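Local coordinates for aspartate-semialdehyde dehydrogenase (Vibrio cholerae, PDB 2R00), which catalyses the NADPH-dependent reductive dephosphorylation of L-aspartyl-4-phosphate to L-aspartate-semialdehyde, a step toward lysine, threonine and methionine, at residues Asn5-Gly10 against Ser64-Ala69; Gly89-Asp94 against Asn124-Pro129; Pro255-Gln260 against Val297-Ser302; His249-Ala254 against His303-Asn308; Val22-Glu27 against Arg47-Thr52. One frame throughout, in Å; residues are numbered along the deposited sequence.

Contact 1. Residues Asn5-Gly10 against Ser64-Ala69; sequences NVAIFG and SQVHIA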
# COMPACT_ATOMS: atom_id res chain seq x y z
N ASN A 5 9.69 7.06 41.42
CA ASN A 5 8.36 7.62 41.35
C ASN A 5 8.06 8.07 39.92
O ASN A 5 8.88 8.75 39.27
CB ASN A 5 8.21 8.79 42.34
CG ASN A 5 8.23 8.34 43.79
OD1 ASN A 5 7.81 7.22 44.12
ND2 ASN A 5 8.73 9.20 44.67
N VAL A 6 6.88 7.67 39.45
CA VAL A 6 6.49 7.85 38.05
C VAL A 6 5.08 8.42 37.94
O VAL A 6 4.15 7.98 38.63
CB VAL A 6 6.58 6.51 37.27
CG1 VAL A 6 6.20 6.71 35.80
CG2 VAL A 6 7.98 5.91 37.39
N ALA A 7 4.93 9.42 37.07
CA ALA A 7 3.63 9.99 36.74
C ALA A 7 3.24 9.62 35.32
O ALA A 7 4.09 9.54 34.42
CB ALA A 7 3.65 11.52 36.88
N ILE A 8 1.94 9.40 35.12
CA ILE A 8 1.37 9.32 33.79
C ILE A 8 0.38 10.46 33.66
O ILE A 8 -0.56 10.57 34.45
CB ILE A 8 0.65 7.97 33.53
CG1 ILE A 8 1.64 6.80 33.60
CG2 ILE A 8 -0.06 7.99 32.16
CD1 ILE A 8 0.97 5.43 33.67
N PHE A 9 0.62 11.34 32.68
CA PHE A 9 -0.29 12.46 32.41
C PHE A 9 -1.14 12.14 31.18
O PHE A 9 -0.61 11.84 30.12
CB PHE A 9 0.49 13.77 32.24
CG PHE A 9 -0.38 14.98 31.95
CD1 PHE A 9 -1.66 15.11 32.50
CD2 PHE A 9 0.10 16.01 31.15
CE1 PHE A 9 -2.45 16.23 32.24
CE2 PHE A 9 -0.67 17.15 30.88
CZ PHE A 9 -1.95 17.26 31.42
N GLY A 10 -2.45 12.22 31.35
CA GLY A 10 -3.39 11.72 30.36
C GLY A 10 -3.77 10.29 30.70
O GLY A 10 -3.99 9.46 29.82
N SER A 64 7.54 17.66 42.23
CA SER A 64 8.71 17.26 43.03
C SER A 64 8.61 15.82 43.53
O SER A 64 9.62 15.22 43.92
CB SER A 64 8.88 18.20 44.23
OG SER A 64 9.36 19.46 43.79
N GLN A 65 7.40 15.28 43.51
CA GLN A 65 7.15 13.90 43.91
C GLN A 65 7.72 12.84 42.97
O GLN A 65 7.91 11.69 43.38
CB GLN A 65 5.64 13.67 44.06
CG GLN A 65 5.01 14.48 45.17
CD GLN A 65 3.51 14.32 45.22
OE1 GLN A 65 2.78 14.89 44.39
NE2 GLN A 65 3.03 13.56 46.19
N VAL A 66 8.00 13.20 41.71
CA VAL A 66 8.33 12.18 40.70
C VAL A 66 9.69 12.36 40.04
O VAL A 66 10.21 13.47 39.94
CB VAL A 66 7.22 12.02 39.62
CG1 VAL A 66 5.96 11.43 40.22
CG2 VAL A 66 6.90 13.33 38.96
N HIS A 67 10.25 11.23 39.59
CA HIS A 67 11.51 11.22 38.86
C HIS A 67 11.27 11.34 37.35
O HIS A 67 12.02 12.00 36.64
CB HIS A 67 12.27 9.93 39.14
CG HIS A 67 12.68 9.76 40.57
ND1 HIS A 67 11.92 9.07 41.48
CD2 HIS A 67 13.78 10.19 41.23
CE1 HIS A 67 12.53 9.08 42.66
NE2 HIS A 67 13.66 9.75 42.53
N ILE A 68 10.22 10.66 36.89
CA ILE A 68 9.94 10.51 35.45
C ILE A 68 8.44 10.63 35.21
O ILE A 68 7.63 10.14 36.01
CB ILE A 68 10.45 9.14 34.91
CG1 ILE A 68 11.98 9.04 35.02
CG2 ILE A 68 10.00 8.89 33.45
CD1 ILE A 68 12.50 7.62 34.96
N ALA A 69 8.07 11.29 34.12
CA ALA A 69 6.67 11.36 33.75
C ALA A 69 6.50 10.91 32.32
O ALA A 69 7.33 11.24 31.47
CB ALA A 69 6.13 12.78 33.94

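Contact 2. Residues Gly89-Asp94 against Asn124-Pro129; sequences GVVVID and NIIANP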
# COMPACT_ATOMS: atom_id res chain seq x y z
N GLY A 89 12.38 19.34 37.81
CA GLY A 89 13.43 18.32 37.81
C GLY A 89 12.95 16.93 37.39
O GLY A 89 13.70 15.96 37.52
N VAL A 90 11.72 16.85 36.89
CA VAL A 90 11.18 15.60 36.31
C VAL A 90 11.71 15.41 34.88
O VAL A 90 11.83 16.37 34.12
CB VAL A 90 9.62 15.64 36.27
CG1 VAL A 90 9.04 14.30 35.87
CG2 VAL A 90 9.05 16.08 37.60
N VAL A 91 12.01 14.16 34.50
CA VAL A 91 12.32 13.85 33.11
C VAL A 91 11.05 13.37 32.42
O VAL A 91 10.45 12.36 32.81
CB VAL A 91 13.50 12.84 32.95
CG1 VAL A 91 13.87 12.67 31.46
CG2 VAL A 91 14.71 13.30 33.73
N VAL A 92 10.63 14.13 31.40
CA VAL A 92 9.36 13.88 30.71
C VAL A 92 9.62 13.07 29.45
O VAL A 92 10.46 13.43 28.63
CB VAL A 92 8.64 15.21 30.35
CG1 VAL A 92 7.32 14.95 29.63
CG2 VAL A 92 8.42 16.07 31.60
N ILE A 93 8.91 11.96 29.32
CA ILE A 93 8.91 11.19 28.08
C ILE A 93 7.57 11.50 27.40
O ILE A 93 6.52 11.19 27.94
CB ILE A 93 9.14 9.67 28.32
CG1 ILE A 93 10.56 9.44 28.88
CG2 ILE A 93 8.91 8.88 27.03
CD1 ILE A 93 10.72 8.23 29.80
N ASP A 94 7.64 12.17 26.25
CA ASP A 94 6.47 12.81 25.67
C ASP A 94 5.92 12.09 24.47
O ASP A 94 6.55 12.07 23.41
CB ASP A 94 6.77 14.26 25.28
CG ASP A 94 5.51 15.04 24.99
OD1 ASP A 94 4.58 14.95 25.81
OD2 ASP A 94 5.45 15.73 23.94
N ASN A 124 15.30 18.20 29.97
CA ASN A 124 14.55 17.22 30.79
C ASN A 124 13.34 16.68 30.04
O ASN A 124 12.30 16.36 30.64
CB ASN A 124 14.16 17.80 32.16
CG ASN A 124 15.33 17.85 33.14
OD1 ASN A 124 16.41 17.30 32.89
ND2 ASN A 124 15.12 18.51 34.27
N ILE A 125 13.48 16.58 28.72
CA ILE A 125 12.44 15.99 27.88
C ILE A 125 13.07 15.07 26.85
O ILE A 125 14.12 15.40 26.27
CB ILE A 125 11.58 17.08 27.16
CG1 ILE A 125 10.98 18.08 28.15
CG2 ILE A 125 10.43 16.42 26.37
CD1 ILE A 125 10.53 19.38 27.50
N ILE A 126 12.43 13.91 26.65
CA ILE A 126 12.73 12.99 25.55
C ILE A 126 11.41 12.80 24.79
O ILE A 126 10.37 12.61 25.40
CB ILE A 126 13.19 11.59 26.08
CG1 ILE A 126 14.39 11.72 27.03
CG2 ILE A 126 13.54 10.67 24.91
CD1 ILE A 126 14.62 10.49 27.93
N ALA A 127 11.46 12.85 23.46
CA ALA A 127 10.24 12.75 22.64
C ALA A 127 10.05 11.32 22.16
O ALA A 127 11.02 10.68 21.72
CB ALA A 127 10.34 13.70 21.46
N ASN A 128 8.82 10.82 22.26
CA ASN A 128 8.43 9.49 21.77
C ASN A 128 7.98 9.71 20.33
O ASN A 128 7.16 10.60 20.09
CB ASN A 128 7.25 8.96 22.61
CG ASN A 128 7.11 7.42 22.58
OD1 ASN A 128 6.00 6.89 22.37
ND2 ASN A 128 8.20 6.72 22.82
N PRO A 129 8.52 8.94 19.36
CA PRO A 129 8.10 9.15 17.98
C PRO A 129 6.71 8.60 17.65
O PRO A 129 6.08 7.93 18.47
CB PRO A 129 9.17 8.40 17.14
CG PRO A 129 10.26 8.04 18.10
CD PRO A 129 9.56 7.90 19.44

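Contact 3. Residues Pro255-Gln260 against Val297-Ser302; sequences PIDAEQ and VRNDIS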
# COMPACT_ATOMS: atom_id res chain seq x y z
N PRO A 255 24.23 -4.22 -2.30
CA PRO A 255 23.21 -5.24 -2.55
C PRO A 255 23.06 -6.14 -1.34
O PRO A 255 24.04 -6.41 -0.65
CB PRO A 255 23.79 -6.05 -3.72
CG PRO A 255 24.87 -5.22 -4.30
CD PRO A 255 25.38 -4.35 -3.21
N ILE A 256 21.83 -6.60 -1.09
CA ILE A 256 21.56 -7.57 -0.03
C ILE A 256 20.39 -8.47 -0.40
O ILE A 256 19.35 -7.99 -0.87
CB ILE A 256 21.35 -6.89 1.35
CG1 ILE A 256 21.35 -7.94 2.46
CG2 ILE A 256 20.07 -6.02 1.36
CD1 ILE A 256 21.38 -7.35 3.86
N ASP A 257 20.56 -9.77 -0.19
CA ASP A 257 19.55 -10.75 -0.60
C ASP A 257 18.41 -10.77 0.40
O ASP A 257 18.63 -10.66 1.61
CB ASP A 257 20.16 -12.15 -0.73
CG ASP A 257 19.39 -13.03 -1.69
OD1 ASP A 257 18.24 -13.42 -1.37
OD2 ASP A 257 19.95 -13.35 -2.77
N ALA A 258 17.18 -10.91 -0.11
CA ALA A 258 15.99 -11.02 0.71
C ALA A 258 16.15 -12.07 1.81
O ALA A 258 15.72 -11.87 2.94
CB ALA A 258 14.79 -11.34 -0.14
N GLU A 259 16.80 -13.19 1.46
CA GLU A 259 17.03 -14.28 2.40
C GLU A 259 17.90 -13.84 3.56
O GLU A 259 17.69 -14.26 4.69
CB GLU A 259 17.68 -15.48 1.69
CG GLU A 259 16.80 -16.15 0.66
CD GLU A 259 15.61 -16.88 1.27
OE1 GLU A 259 15.65 -17.24 2.48
OE2 GLU A 259 14.61 -17.10 0.54
N GLN A 260 18.89 -13.00 3.27
CA GLN A 260 19.79 -12.48 4.30
C GLN A 260 19.01 -11.57 5.26
O GLN A 260 19.04 -11.78 6.48
CB GLN A 260 20.99 -11.76 3.69
CG GLN A 260 21.85 -12.66 2.79
CD GLN A 260 22.90 -11.89 1.98
OE1 GLN A 260 22.57 -10.99 1.19
NE2 GLN A 260 24.16 -12.28 2.15
N VAL A 297 8.76 -10.06 2.60
CA VAL A 297 10.15 -9.60 2.40
C VAL A 297 10.78 -10.15 1.11
O VAL A 297 10.92 -11.36 0.94
CB VAL A 297 11.05 -9.96 3.62
CG1 VAL A 297 12.49 -9.45 3.42
CG2 VAL A 297 10.45 -9.43 4.94
N ARG A 298 11.16 -9.24 0.20
CA ARG A 298 11.64 -9.63 -1.12
C ARG A 298 12.44 -8.53 -1.81
O ARG A 298 12.21 -7.35 -1.56
CB ARG A 298 10.48 -10.10 -2.01
CG ARG A 298 9.41 -9.03 -2.32
CD ARG A 298 8.06 -9.67 -2.60
NE ARG A 298 7.03 -8.72 -3.03
CZ ARG A 298 5.86 -9.09 -3.53
NH1 ARG A 298 5.57 -10.38 -3.66
NH2 ARG A 298 4.96 -8.19 -3.90
N ASN A 299 13.38 -8.92 -2.68
CA ASN A 299 14.14 -7.95 -3.45
C ASN A 299 13.29 -7.41 -4.60
O ASN A 299 12.29 -8.03 -4.98
CB ASN A 299 15.41 -8.56 -4.03
CG ASN A 299 16.49 -8.80 -2.99
OD1 ASN A 299 16.79 -9.95 -2.67
ND2 ASN A 299 17.07 -7.73 -2.44
N ASP A 300 13.67 -6.25 -5.12
CA ASP A 300 13.23 -5.86 -6.44
C ASP A 300 13.84 -6.91 -7.37
O ASP A 300 14.97 -7.35 -7.16
CB ASP A 300 13.75 -4.48 -6.84
CG ASP A 300 13.03 -3.32 -6.13
OD1 ASP A 300 11.90 -3.49 -5.60
OD2 ASP A 300 13.61 -2.22 -6.13
N ILE A 301 13.09 -7.31 -8.39
CA ILE A 301 13.53 -8.32 -9.36
C ILE A 301 14.75 -7.81 -10.12
O ILE A 301 14.71 -6.73 -10.71
CB ILE A 301 12.37 -8.70 -10.33
CG1 ILE A 301 11.20 -9.31 -9.56
CG2 ILE A 301 12.87 -9.63 -11.46
CD1 ILE A 301 9.86 -9.32 -10.31
N SER A 302 15.84 -8.58 -10.09
CA SER A 302 17.14 -8.24 -10.71
C SER A 302 17.77 -6.95 -10.16
O SER A 302 18.66 -6.37 -10.79
CB SER A 302 17.02 -8.18 -12.24
OG SER A 302 16.49 -9.39 -12.75

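Contact 4. Residues His249-Ala254 against His303-Asn308; sequences HVETRA and HHSGIN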
# COMPACT_ATOMS: atom_id res chain seq x y z
N HIS A 249 9.70 0.30 0.72
CA HIS A 249 10.76 0.02 -0.23
C HIS A 249 12.01 0.79 0.17
O HIS A 249 11.95 1.99 0.43
CB HIS A 249 10.36 0.41 -1.66
CG HIS A 249 11.48 0.27 -2.64
ND1 HIS A 249 11.80 -0.93 -3.24
CD2 HIS A 249 12.39 1.16 -3.10
CE1 HIS A 249 12.83 -0.76 -4.04
NE2 HIS A 249 13.21 0.50 -3.97
N VAL A 250 13.14 0.08 0.22
CA VAL A 250 14.43 0.71 0.52
C VAL A 250 15.47 0.50 -0.58
O VAL A 250 15.63 -0.60 -1.12
CB VAL A 250 14.99 0.32 1.92
CG1 VAL A 250 14.01 0.72 3.02
CG2 VAL A 250 15.29 -1.15 2.02
N GLU A 251 16.14 1.58 -0.93
CA GLU A 251 17.26 1.56 -1.84
C GLU A 251 18.50 1.53 -0.94
O GLU A 251 18.75 2.48 -0.18
CB GLU A 251 17.22 2.81 -2.71
CG GLU A 251 17.99 2.74 -3.99
CD GLU A 251 17.51 1.67 -4.95
OE1 GLU A 251 18.38 1.06 -5.58
OE2 GLU A 251 16.29 1.42 -5.07
N THR A 252 19.22 0.42 -0.97
CA THR A 252 20.38 0.22 -0.09
C THR A 252 21.67 0.70 -0.78
O THR A 252 21.68 0.95 -1.99
CB THR A 252 20.52 -1.25 0.35
OG1 THR A 252 20.71 -2.09 -0.79
CG2 THR A 252 19.28 -1.71 1.11
N ARG A 253 22.75 0.87 -0.01
CA ARG A 253 24.01 1.35 -0.59
C ARG A 253 24.86 0.17 -1.09
O ARG A 253 25.76 0.36 -1.90
CB ARG A 253 24.78 2.26 0.37
CG ARG A 253 24.04 3.53 0.77
CD ARG A 253 24.96 4.56 1.44
NE ARG A 253 24.21 5.67 2.02
CZ ARG A 253 23.82 6.76 1.37
NH1 ARG A 253 24.10 6.92 0.08
NH2 ARG A 253 23.14 7.71 2.00
N ALA A 254 24.56 -1.03 -0.60
CA ALA A 254 25.15 -2.27 -1.11
C ALA A 254 24.05 -3.30 -1.32
O ALA A 254 23.04 -3.29 -0.59
CB ALA A 254 26.19 -2.80 -0.14
N HIS A 303 17.31 -6.53 -8.99
CA HIS A 303 17.80 -5.30 -8.35
C HIS A 303 17.89 -5.54 -6.85
O HIS A 303 17.00 -5.16 -6.10
CB HIS A 303 16.89 -4.12 -8.71
CG HIS A 303 17.30 -2.83 -8.07
ND1 HIS A 303 18.49 -2.20 -8.35
CD2 HIS A 303 16.65 -2.03 -7.19
CE1 HIS A 303 18.57 -1.08 -7.66
NE2 HIS A 303 17.47 -0.95 -6.94
N HIS A 304 18.98 -6.16 -6.43
CA HIS A 304 19.16 -6.59 -5.04
C HIS A 304 19.62 -5.49 -4.08
O HIS A 304 19.71 -5.72 -2.87
CB HIS A 304 20.08 -7.82 -4.97
CG HIS A 304 19.39 -9.10 -5.34
ND1 HIS A 304 19.60 -10.28 -4.66
CD2 HIS A 304 18.47 -9.37 -6.30
CE1 HIS A 304 18.85 -11.23 -5.19
NE2 HIS A 304 18.16 -10.71 -6.19
N SER A 305 19.89 -4.30 -4.61
CA SER A 305 20.00 -3.12 -3.76
C SER A 305 18.62 -2.46 -3.56
O SER A 305 18.50 -1.35 -3.01
CB SER A 305 21.09 -2.14 -4.25
OG SER A 305 20.73 -1.50 -5.46
N GLY A 306 17.57 -3.16 -4.00
CA GLY A 306 16.20 -2.81 -3.67
C GLY A 306 15.58 -3.89 -2.81
O GLY A 306 15.54 -5.06 -3.20
N ILE A 307 15.10 -3.50 -1.63
CA ILE A 307 14.45 -4.43 -0.70
C ILE A 307 13.05 -3.92 -0.35
O ILE A 307 12.84 -2.71 -0.13
CB ILE A 307 15.34 -4.68 0.57
CG1 ILE A 307 16.26 -5.89 0.34
CG2 ILE A 307 14.50 -4.95 1.83
CD1 ILE A 307 15.56 -7.26 0.58
N ASN A 308 12.10 -4.86 -0.31
CA ASN A 308 10.70 -4.58 -0.03
C ASN A 308 10.24 -5.40 1.17
O ASN A 308 10.62 -6.55 1.32
CB ASN A 308 9.83 -4.96 -1.24
CG ASN A 308 10.17 -4.16 -2.47
OD1 ASN A 308 9.73 -3.02 -2.64
ND2 ASN A 308 10.97 -4.76 -3.36

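Contact 5. Residues Val22-Glu27 against Arg47-Thr52; sequences VLQERE and RFNGKT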
# COMPACT_ATOMS: atom_id res chain seq x y z
N VAL A 22 1.59 -1.47 30.60
CA VAL A 22 2.93 -1.82 30.14
C VAL A 22 3.95 -1.73 31.28
O VAL A 22 4.79 -2.60 31.41
CB VAL A 22 3.37 -1.00 28.89
CG1 VAL A 22 4.82 -1.29 28.52
CG2 VAL A 22 2.44 -1.31 27.70
N LEU A 23 3.87 -0.68 32.10
CA LEU A 23 4.71 -0.55 33.29
C LEU A 23 4.57 -1.76 34.22
O LEU A 23 5.56 -2.24 34.79
CB LEU A 23 4.38 0.74 34.06
CG LEU A 23 4.88 2.07 33.47
CD1 LEU A 23 4.23 3.27 34.19
CD2 LEU A 23 6.40 2.18 33.52
N GLN A 24 3.35 -2.24 34.36
CA GLN A 24 3.07 -3.43 35.15
C GLN A 24 3.64 -4.70 34.48
O GLN A 24 4.48 -5.40 35.07
CB GLN A 24 1.57 -3.53 35.40
CG GLN A 24 1.14 -4.73 36.23
CD GLN A 24 -0.34 -4.69 36.52
OE1 GLN A 24 -0.77 -3.99 37.42
NE2 GLN A 24 -1.12 -5.45 35.76
N GLU A 25 3.24 -4.95 33.23
CA GLU A 25 3.72 -6.12 32.48
C GLU A 25 5.25 -6.21 32.38
O GLU A 25 5.83 -7.29 32.54
CB GLU A 25 3.05 -6.17 31.10
CG GLU A 25 1.59 -6.61 31.17
CD GLU A 25 0.80 -6.38 29.88
OE1 GLU A 25 1.43 -6.11 28.82
OE2 GLU A 25 -0.45 -6.48 29.94
N ARG A 26 5.91 -5.07 32.12
CA ARG A 26 7.37 -5.00 32.02
C ARG A 26 8.08 -4.97 33.38
O ARG A 26 9.31 -4.93 33.46
CB ARG A 26 7.79 -3.79 31.17
CG ARG A 26 7.44 -3.90 29.71
CD ARG A 26 8.30 -2.96 28.85
NE ARG A 26 8.60 -3.62 27.58
CZ ARG A 26 9.82 -3.93 27.15
NH1 ARG A 26 10.91 -3.60 27.83
NH2 ARG A 26 9.94 -4.54 25.98
N GLU A 27 7.29 -4.97 34.46
CA GLU A 27 7.83 -4.96 35.83
C GLU A 27 8.83 -3.80 36.05
O GLU A 27 9.91 -3.97 36.62
CB GLU A 27 8.44 -6.33 36.18
CG GLU A 27 7.46 -7.51 36.10
CD GLU A 27 8.14 -8.87 36.25
OE1 GLU A 27 9.00 -9.02 37.14
OE2 GLU A 27 7.81 -9.79 35.46
N ARG A 47 -6.02 -0.07 39.13
CA ARG A 47 -5.22 -1.03 39.88
C ARG A 47 -3.87 -1.21 39.21
O ARG A 47 -3.80 -1.53 38.02
CB ARG A 47 -5.94 -2.38 39.96
CG ARG A 47 -5.23 -3.43 40.81
CD ARG A 47 -6.14 -4.62 41.07
NE ARG A 47 -5.43 -5.71 41.75
CZ ARG A 47 -5.44 -5.89 43.07
NH1 ARG A 47 -6.12 -5.06 43.86
NH2 ARG A 47 -4.76 -6.91 43.59
N PHE A 48 -2.80 -1.03 39.98
CA PHE A 48 -1.45 -1.14 39.44
C PHE A 48 -0.55 -1.86 40.43
O PHE A 48 -0.40 -1.42 41.57
CB PHE A 48 -0.88 0.25 39.12
CG PHE A 48 0.57 0.25 38.76
CD1 PHE A 48 1.53 0.53 39.73
CD2 PHE A 48 0.98 -0.04 37.46
CE1 PHE A 48 2.88 0.53 39.40
CE2 PHE A 48 2.33 -0.05 37.13
CZ PHE A 48 3.28 0.24 38.10
N ASN A 49 0.05 -2.97 39.98
CA ASN A 49 0.87 -3.81 40.85
C ASN A 49 0.15 -4.20 42.15
O ASN A 49 0.76 -4.23 43.23
CB ASN A 49 2.23 -3.16 41.13
CG ASN A 49 3.20 -3.28 39.95
OD1 ASN A 49 3.03 -4.12 39.07
ND2 ASN A 49 4.24 -2.44 39.95
N GLY A 50 -1.14 -4.48 42.04
CA GLY A 50 -1.97 -4.89 43.18
C GLY A 50 -2.40 -3.78 44.13
O GLY A 50 -3.04 -4.05 45.15
N LYS A 51 -2.05 -2.54 43.79
CA LYS A 51 -2.38 -1.36 44.59
C LYS A 51 -3.35 -0.43 43.84
O LYS A 51 -3.36 -0.40 42.60
CB LYS A 51 -1.11 -0.60 44.99
CG LYS A 51 -0.06 -1.45 45.71
CD LYS A 51 1.01 -0.58 46.35
CE LYS A 51 2.14 -1.41 46.94
NZ LYS A 51 3.19 -0.55 47.56
N THR A 52 -4.16 0.32 44.59
CA THR A 52 -5.09 1.27 44.00
C THR A 52 -4.42 2.63 43.76
O THR A 52 -3.73 3.15 44.64
CB THR A 52 -6.35 1.44 44.88
OG1 THR A 52 -6.99 0.17 45.01
CG2 THR A 52 -7.35 2.43 44.25
O HOH W 1 5.86 -2.14 37.59
O HOH W 2 -2.41 -5.25 39.29

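Contact 1. Residues Asn5-Gly10 against Ser64-Ala69
Asn-5 is gripped by Gln-65 and His-67, the residues that lead into strand 68-71. Its CB lies 3.1 Å from Gln-65 O. A chi1 of -69° sets CG anti to the carbonyl carbon, beside the backbone N and 3.4 Å from the same Gln-65 O. At the tip, ND2 donates to Gln-65 O over 2.9 Å, a weak bond because the N-H is bent to 127°. The other arm of the amide, OD1, accepts from Glu-32 N of strand 30-37, so this one side chain ties together three neighbouring pieces of chain.

The imidazole of His-67 serves the backbone of Asn-5. Asn-5 N approaches the edge of the ring, close to its plane, and donates to ND1 over 3.0 Å; ND1 is therefore an acceptor, as expected for a ring nitrogen without a proton. Asn-5 O in turn receives His-67 N at 2.9 Å and, more weakly, Ile-68 N. Two residues on, at Ala-7, the regular parallel pairing takes over, with Ala-7 N bound to Ile-68 O at 3.0 Å.

Ala-7 CB packs on Ala-69 CB (4.0 Å) and on Val-66 CG1 (4.1 Å), while Val-6 and Ile-68 occupy the other face of the sheet, where Ile-68 meets Leu-331 and Val-332 of helix 316-335. Strands 4-9 and 68-71 are adjacent parallel strands at the middle of the nucleotide-binding domain, and their pairing is that of the Rossmann fold.

Contact 2. Residues Gly89-Asp94 against Asn124-Pro129
The side chain of Asn-124 lies by the Gly-89 to Val-90 backbone, with CB 3.4 Å from Val-90 O and the ND2 end of its flat amide 3.9 Å from Gly-89 CA; ND2 itself donates to Ala-86 O at the end of helix 75-87. The other flat group, the carboxylate of Asp-94, is turned to different partners: OD1 bonds with Ser-78 OG and OD2 with Thr-96 OG1, while its CB packs near Ile-125 CG2.

Between these polar ends the two strands run parallel, their axes 15° apart. Val-92 N donates to Asn-124 O at 2.9 Å, Ile-126 N to Val-92 O at 2.8 Å, and Asp-94 N to Ile-126 O at 2.9 Å. A fourth bond, from Asn-128 N to Asp-94 O (2.8 Å), continues the pairing past the last strand residue, although here the donor stands 38° above the carbonyl plane.

On one face Ile-126 CD1 sits against Val-91 CG1 (4.2 Å) and Ile-93 CG1 (4.3 Å), and helix 316-335 packs on Val-91 and Ile-93. The other face holds Val-92 with Ile-125, and Val-92 also meets Ala-82 and Ala-85 of helix 75-87. Strand 125-127 is one of the two outer strands of this Rossmann-type sheet within the chain, and its C-terminal end leads toward the active site: Asn-128 O receives Arg-100 NE, a predicted phosphate ligand, and Cys-131, the acyl-thioester nucleophile, soon follows.

Contact 3. Residues Pro255-Gln260 against Val297-Ser302
Ala-258 and Arg-298 come within 4.9 Å of each other, CA to CA, where the first turn of helix 258-267 rests against the end of strand 292-300. The helix begins with a capping box: Asp-257 N donates to Gln-260 OE1 at 2.7 Å, and the N-cap Asp-257 accepts from Glu-259 N through the anti lone pair of OD1.

Asn-299 reaches the helix start from the strand. CG stands anti to the carbonyl carbon (chi1 -73°), and the amide beyond it bonds there with both ends. ND2 donates to Ile-256 O over 2.8 Å, nearly straight at 165° and within the planes of both groups. OD1 accepts from Ala-258 N, also at 2.8 Å, with the donor tilted from the carbonyl plane. Two bonds thus hold the amide rotation, and a third, from ND2 to Gly-306 O, links it to strand 306-313. The Asp-257 carboxylate crosses the amide of Asn-299 at about a right angle, the planes 88° apart. Together they occupy two of the amide N-H groups that a helix start cannot satisfy within itself.

In the dimerisation domain this corner faces the second subunit. Arg-298, whose CB points away from the helix, forms a salt bridge with Glu-213 of that subunit, and Asn-299 O bonds to its Tyr-209 OH.

The methyl of Ala-258 fits against the strand, CB lying 3.7 Å from Arg-298 CA and 3.5 Å from Asn-299 OD1.

Contact 4. Residues His249-Ala254 against His303-Asn308
Glu-251 reaches His-303 because its chain, after CG set anti to the backbone N, bends at chi2 (61°) and turns CD toward the partner segment; His-303 has its CG likewise anti to its own N. Glu-251 OE1 stands 2.6 Å from His-303 NE2 and OE2 3.2 Å from it. Both bonds are weak, the N-H being shared by two oxygens at the ring edge, with carboxylate and imidazole only 24° from coplanar.

His-249 ND1 donates to Asn-308 OD1 at 3.0 Å; the oxygen lies in the ring plane, but the donor stands 46° above the amide plane. Asn-308 ND2 is taken by Asp-300.

Beneath these groups, strands 244-252 and 306-313 pair antiparallel in the mixed sheet of the dimerisation domain. Val-250 and Ile-307 form a hydrogen-bonded pair (Val-250 N to Ile-307 O 2.8 Å, Ile-307 N to Val-250 O 3.0 Å), and Thr-252 N reaches Ser-305 O at 2.8 Å. On the opposite face Val-250 CG2 packs on Ile-307 CB.

His-249 NE2 also donates weakly to Glu-251 OE2, and Arg-151 of the second subunit makes a long, weak ion pair with that oxygen. Such donors around a buried carboxylate would probably favour its charged form near the dimer interface.

Contact 5. Residues Val22-Glu27 against Arg47-Thr52
Gln-24 and Asn-49 are the nearest residues across the contact, CA atoms 6.1 Å apart, where the last turn of helix 14-25 meets the tip of a beta-hairpin. The helix closes in a Schellman motif, with Glu-27 at positive phi, and the hairpin of strands 45-48 and 51-57 closes in a type I' turn from Phe-48 to Lys-51. Both belong to the nucleotide-binding domain, the hairpin forming the edge of its sheet.

Gln-24 CG is anti to the backbone N (chi1 -180°), and the chain runs out extended to the turn. There OE1 accepts from Asn-49 N at 2.9 Å, the one direct hydrogen bond between the segments. The two side chains slide past each other in opposite directions, their amide planes 27° apart, with Gln-24 CG 3.5 Å from Asn-49 OD1.

Below them, Leu-23 CB touches the edge of the Phe-48 ring at CE2 (3.8 Å). Phe-48 also packs on Val-30 and Leu-33, and Leu-23 on Val-325 of helix 316-335.

Water completes the join. One molecule donates to Leu-23 O (2.8 Å) and accepts from Asn-49 ND2 (2.9 Å); a second donates to Gln-24 OE1 (2.8 Å) and accepts from Gly-50 N (3.1 Å).

How the contacts relate
Contacts 1, 2 and 5 build the nucleotide-binding domain, and contacts 3 and 4 lie on the other side of the chain's centre in the dimerisation domain. Contacts 1 and 2 are buried parallel pairings in one sheet, joined directly by backbone bonds of Ala-69 to Val-91 and Ile-93. Contact 5, nested within the loop that contact 1 closes, is more exposed and partly water-mediated, yet Leu-23 touches Ile-8 and Val-6 of contact 1. Contact 3, buried, and contact 4, partly buried, meet through neighbouring strands 292-300 and 306-313, Asn-308 bonding to Asp-300 and Arg-298. Both touch the second subunit; carboxylates, imidazoles and a helix cap replace the mostly apolar side chains of contact 2.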